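Local coordinates for protein neural-cadherin (Drosophila melanogaster, PDB 3UBF) that mediates calcium-dependent, homophilic adhesion between cells, the piece here being three successive extracellular cadherin domains of its long ectodomain, at residues 20-26 and 49-54; 40-44 and 55-59. One frame throughout, in Å; residues are numbered along the deposited sequence.

Interaction 1. Residues 20-26 and 49-54; sequences GKSVFQL and NGAVRV
A beta bulge breaks the pairing of strands 22-25 and 51-54: Val23 and Phe24 together face Val52. Val23 drops to helix-like backbone angles (phi/psi -84/-50), and the extra residue is absorbed between two non-hydrogen-bonded pairs, Ser22 with Arg53 (CA-CA 4.4 Å) and Gln25 with Ala51 (4.3 Å). The strands run antiparallel, their axes 4.7 Å apart at 160°. Val52 bonds to both bulge residues, taking Val23 N on its O (2.9 Å) and giving its N to Phe24 O (2.8 Å). Before the bulge, Val54 N reaches Lys21 O (3.0 Å) and Gly20 N reaches Val54 O (2.6 Å); beyond it, Leu26 N meets Gly50 O (2.8 Å).

Ser22, Gln25, Ala51 and Arg53 share one face. There Arg53, chi1 m, brings NE to Gly20 O (2.7 Å), while Gln25 (chi1 t, chi2 p) curls NE2 back to Asn49 O (2.7 Å) and Leu26 O (3.0 Å). Asn49 OD1 accepts Ala51 N (2.8 Å), an Asx turn spanning Gly50, at phi/psi 88/-1, where a CB would jam against the carbonyl O of Asn49 and run into Gln25 NE2.

On the other face Phe24, chi1 p, lays its ring over Val52, with Val52 CB 4.1 Å from the ring centroid in a CH-pi contact; Leu26 CD1 touches Val52 CG2 at 3.7 Å.

This is the B-E strand pair of a cadherin Greek-key sandwich: 51-54 lies between 22-25 and 44-46, and Phe24, Leu26 and Val52 pack against strands 3-12, 68-76 and 88-97 of the opposing sheet.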
# COMPACT_ATOMS: atom_id res chain seq x y z
N GLY A 20 16.79 -21.64 -19.22
CA GLY A 20 17.31 -23.01 -19.24
C GLY A 20 16.90 -23.85 -18.06
O GLY A 20 17.17 -25.06 -18.04
N LYS A 21 16.25 -23.24 -17.07
CA LYS A 21 15.73 -23.99 -15.93
C LYS A 21 14.67 -24.99 -16.39
O LYS A 21 13.75 -24.63 -17.14
CB LYS A 21 15.13 -23.07 -14.87
CG LYS A 21 14.83 -23.81 -13.58
CD LYS A 21 14.16 -22.95 -12.52
CE LYS A 21 14.50 -23.49 -11.12
NZ LYS A 21 14.44 -24.99 -11.04
N SER A 22 14.82 -26.23 -15.94
CA SER A 22 13.85 -27.28 -16.23
C SER A 22 12.69 -27.11 -15.27
O SER A 22 12.85 -27.30 -14.07
CB SER A 22 14.47 -28.66 -16.05
OG SER A 22 15.14 -29.05 -17.23
N VAL A 23 11.53 -26.75 -15.81
CA VAL A 23 10.38 -26.49 -14.97
C VAL A 23 9.65 -27.79 -14.64
O VAL A 23 9.35 -28.08 -13.47
CB VAL A 23 9.42 -25.45 -15.60
CG1 VAL A 23 8.38 -25.01 -14.57
CG2 VAL A 23 10.21 -24.23 -16.08
N PHE A 24 9.37 -28.58 -15.65
CA PHE A 24 8.72 -29.84 -15.42
C PHE A 24 9.04 -30.80 -16.54
O PHE A 24 9.47 -30.40 -17.63
CB PHE A 24 7.20 -29.67 -15.21
CG PHE A 24 6.46 -29.21 -16.43
CD1 PHE A 24 5.75 -30.12 -17.21
CD2 PHE A 24 6.46 -27.86 -16.80
CE1 PHE A 24 5.05 -29.69 -18.36
CE2 PHE A 24 5.78 -27.43 -17.94
CZ PHE A 24 5.07 -28.34 -18.72
N GLN A 25 8.83 -32.07 -16.22
CA GLN A 25 9.04 -33.19 -17.11
C GLN A 25 7.70 -33.60 -17.72
O GLN A 25 6.75 -33.93 -17.00
CB GLN A 25 9.64 -34.34 -16.28
CG GLN A 25 9.89 -35.64 -17.03
CD GLN A 25 10.92 -35.47 -18.10
OE1 GLN A 25 12.11 -35.34 -17.80
NE2 GLN A 25 10.48 -35.46 -19.36
N LEU A 26 7.60 -33.55 -19.04
CA LEU A 26 6.48 -34.13 -19.76
C LEU A 26 6.57 -35.66 -19.67
O LEU A 26 7.65 -36.24 -19.82
CB LEU A 26 6.49 -33.70 -21.21
CG LEU A 26 5.95 -32.30 -21.49
CD1 LEU A 26 6.35 -31.86 -22.89
CD2 LEU A 26 4.44 -32.27 -21.31
N ASN A 49 14.02 -35.27 -24.23
CA ASN A 49 13.49 -36.14 -23.17
C ASN A 49 12.16 -35.66 -22.56
O ASN A 49 11.67 -36.26 -21.60
CB ASN A 49 14.54 -36.32 -22.06
CG ASN A 49 14.80 -35.03 -21.27
OD1 ASN A 49 14.11 -34.01 -21.45
ND2 ASN A 49 15.79 -35.07 -20.38
N GLY A 50 11.59 -34.59 -23.10
CA GLY A 50 10.33 -34.06 -22.58
C GLY A 50 10.43 -33.04 -21.45
O GLY A 50 9.40 -32.53 -20.99
N ALA A 51 11.65 -32.73 -21.01
CA ALA A 51 11.83 -31.65 -20.04
C ALA A 51 11.46 -30.32 -20.68
O ALA A 51 11.96 -29.99 -21.76
CB ALA A 51 13.25 -31.62 -19.51
N VAL A 52 10.55 -29.57 -20.04
CA VAL A 52 10.17 -28.23 -20.51
C VAL A 52 11.04 -27.15 -19.84
O VAL A 52 11.04 -27.01 -18.62
CB VAL A 52 8.67 -27.95 -20.29
CG1 VAL A 52 8.34 -26.52 -20.68
CG2 VAL A 52 7.82 -28.92 -21.11
N ARG A 53 11.77 -26.39 -20.64
CA ARG A 53 12.74 -25.43 -20.10
C ARG A 53 12.40 -24.00 -20.43
O ARG A 53 11.85 -23.70 -21.49
CB ARG A 53 14.16 -25.76 -20.58
CG ARG A 53 14.68 -27.09 -20.04
CD ARG A 53 15.98 -27.49 -20.65
NE ARG A 53 17.05 -26.59 -20.24
CZ ARG A 53 18.30 -26.66 -20.67
NH1 ARG A 53 18.67 -27.61 -21.53
NH2 ARG A 53 19.20 -25.78 -20.22
N VAL A 54 12.74 -23.11 -19.50
CA VAL A 54 12.56 -21.67 -19.67
C VAL A 54 13.47 -21.18 -20.80
O VAL A 54 14.69 -21.37 -20.75
CB VAL A 54 12.89 -20.89 -18.37
CG1 VAL A 54 12.59 -19.41 -18.52
CG2 VAL A 54 12.13 -21.45 -17.18

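Interaction 2. Residues 40-44 and 55-59; sequences DNPWV and KKKWD. With ZN (zinc ion), chain H.
In this cadherin domain, 40-44 leads into strand 44-46, while the loop 55-59 follows strand 51-54, so the two segments meet where that antiparallel D-E strand pair ends. The register sets Val44 beside Lys55 (CA-CA 4.6 Å) and Trp43 beside Lys56 (4.9 Å).

Two backbone hydrogen bonds, both donated by 55-59, hold the segments together: Lys55 N to Trp43 O (2.9 Å) and Lys56 N to Pro42 O (3.1 Å); Lys55, at phi/psi -91/-78, departs from extended strand geometry. Trp43 O also receives Trp58 NE1 (3.0 Å), and Lys55 NZ reaches Asn41 O (3.1 Å). Asn41, chi1 t, makes an Asx turn with OD1 2.6 Å from Trp43 N. Water 1 joins Asn41 N (2.9 Å) to Val44 O (2.6 Å).

Among the aromatic contacts, Trp43 (chi1 m, chi2 107°) lies under the Lys56 side chain, its six-membered ring centroid 3.9 Å from CE (CH-pi) and 4.8 Å from NZ, an off-centre cation-pi. Val44 CG1 packs at the edge of Trp58, 3.8 Å from CZ2.

At the far end of 55-59 comes metal binding: Asp59 is a calcium ligand with Glu13, Glu61 and Asp138, and shares a zinc ion with Asp138. Asp59 OD2 lies 2.1 Å from that zinc, accompanied by water 2 at 2.1 Å and water 3 at 1.8 Å.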
# COMPACT_ATOMS: atom_id res chain seq x y z
N ASP A 40 7.77 -22.98 -32.24
CA ASP A 40 8.66 -22.22 -31.37
C ASP A 40 7.88 -21.26 -30.47
O ASP A 40 7.05 -20.48 -30.93
CB ASP A 40 9.73 -21.48 -32.17
CG ASP A 40 10.79 -22.41 -32.75
OD1 ASP A 40 10.83 -23.61 -32.36
OD2 ASP A 40 11.58 -21.95 -33.61
N ASN A 41 8.15 -21.36 -29.18
CA ASN A 41 7.44 -20.57 -28.19
C ASN A 41 8.46 -19.65 -27.52
O ASN A 41 9.59 -20.06 -27.28
CB ASN A 41 6.78 -21.52 -27.18
CG ASN A 41 6.06 -20.79 -26.09
OD1 ASN A 41 6.67 -20.26 -25.17
ND2 ASN A 41 4.73 -20.78 -26.17
N PRO A 42 8.06 -18.40 -27.24
CA PRO A 42 9.06 -17.48 -26.71
C PRO A 42 9.49 -17.84 -25.29
O PRO A 42 10.60 -17.52 -24.87
CB PRO A 42 8.35 -16.11 -26.74
CG PRO A 42 7.14 -16.30 -27.59
CD PRO A 42 6.76 -17.74 -27.42
N TRP A 43 8.62 -18.56 -24.60
CA TRP A 43 8.79 -18.76 -23.17
C TRP A 43 9.40 -20.11 -22.80
O TRP A 43 9.97 -20.25 -21.72
CB TRP A 43 7.45 -18.54 -22.45
CG TRP A 43 6.83 -17.22 -22.80
CD1 TRP A 43 5.74 -17.01 -23.60
CD2 TRP A 43 7.29 -15.92 -22.41
NE1 TRP A 43 5.49 -15.66 -23.71
CE2 TRP A 43 6.42 -14.97 -22.99
CE3 TRP A 43 8.36 -15.47 -21.61
CZ2 TRP A 43 6.58 -13.60 -22.80
CZ3 TRP A 43 8.51 -14.10 -21.42
CH2 TRP A 43 7.63 -13.18 -22.01
N VAL A 44 9.27 -21.09 -23.68
CA VAL A 44 9.71 -22.44 -23.36
C VAL A 44 10.35 -23.13 -24.55
O VAL A 44 9.91 -22.95 -25.68
CB VAL A 44 8.55 -23.35 -22.83
CG1 VAL A 44 8.08 -22.92 -21.43
CG2 VAL A 44 7.38 -23.40 -23.80
N LYS A 55 12.86 -20.56 -21.80
CA LYS A 55 13.59 -19.93 -22.89
C LYS A 55 13.85 -18.48 -22.52
O LYS A 55 14.95 -18.13 -22.09
CB LYS A 55 12.80 -20.01 -24.20
CG LYS A 55 13.63 -19.77 -25.45
CD LYS A 55 12.75 -19.44 -26.64
CE LYS A 55 12.80 -20.55 -27.69
NZ LYS A 55 12.17 -20.13 -28.97
N LYS A 56 12.82 -17.65 -22.65
CA LYS A 56 12.89 -16.28 -22.14
C LYS A 56 12.31 -16.30 -20.71
O LYS A 56 11.30 -16.95 -20.46
CB LYS A 56 12.14 -15.29 -23.03
CG LYS A 56 12.12 -13.83 -22.55
CD LYS A 56 11.81 -12.83 -23.69
CE LYS A 56 10.43 -13.06 -24.31
NZ LYS A 56 10.07 -12.04 -25.33
N LYS A 57 13.00 -15.63 -19.79
CA LYS A 57 12.54 -15.38 -18.42
C LYS A 57 11.05 -14.99 -18.41
O LYS A 57 10.65 -13.99 -19.01
CB LYS A 57 13.42 -14.29 -17.78
CG LYS A 57 12.88 -13.62 -16.52
CD LYS A 57 14.00 -12.93 -15.73
CE LYS A 57 13.48 -12.28 -14.44
NZ LYS A 57 14.60 -12.02 -13.47
N TRP A 58 10.24 -15.80 -17.74
CA TRP A 58 8.80 -15.61 -17.72
C TRP A 58 8.38 -14.23 -17.21
O TRP A 58 8.88 -13.75 -16.19
CB TRP A 58 8.13 -16.70 -16.89
CG TRP A 58 8.24 -18.03 -17.55
CD1 TRP A 58 8.87 -18.31 -18.73
CD2 TRP A 58 7.72 -19.27 -17.07
NE1 TRP A 58 8.77 -19.64 -19.01
CE2 TRP A 58 8.07 -20.26 -18.01
CE3 TRP A 58 6.99 -19.64 -15.93
CZ2 TRP A 58 7.72 -21.60 -17.84
CZ3 TRP A 58 6.65 -20.98 -15.77
CH2 TRP A 58 7.01 -21.94 -16.72
N ASP A 59 7.47 -13.61 -17.95
CA ASP A 59 6.94 -12.31 -17.60
C ASP A 59 5.43 -12.33 -17.86
O ASP A 59 4.97 -12.26 -18.99
CB ASP A 59 7.64 -11.23 -18.41
CG ASP A 59 7.25 -9.84 -18.00
OD1 ASP A 59 6.38 -9.67 -17.11
OD2 ASP A 59 7.81 -8.89 -18.59
ZN ZN H . 7.70 -7.11 -17.43
O HOH W 1 10.54 -22.69 -28.20
O HOH W 2 9.37 -7.13 -16.13
O HOH W 3 6.36 -6.53 -18.47

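How the interactions relate
Both contacts belong to the first cadherin domain of this construct, and their centres are 12 Å apart. Their segments alternate along the chain, 20-26, 40-44, 49-54, 55-59, so the contacts interlock: 49-54 runs directly into 55-59, while 40-44 enters strand 44-46, which pairs with strand 51-54. The three-stranded sheet 22-25, 51-54, 44-46 thus carries interaction 1 on one side of its middle strand and leads into interaction 2 on the other. Val52 CG1 meets Val44 CG1 at 3.7 Å and Val23 CG2 meets Trp58 CH2 at 4.0 Å, giving continuous apolar packing from the sheet toward the loop whose Asp59 joins the calcium site, where Asp138 comes from the next domain.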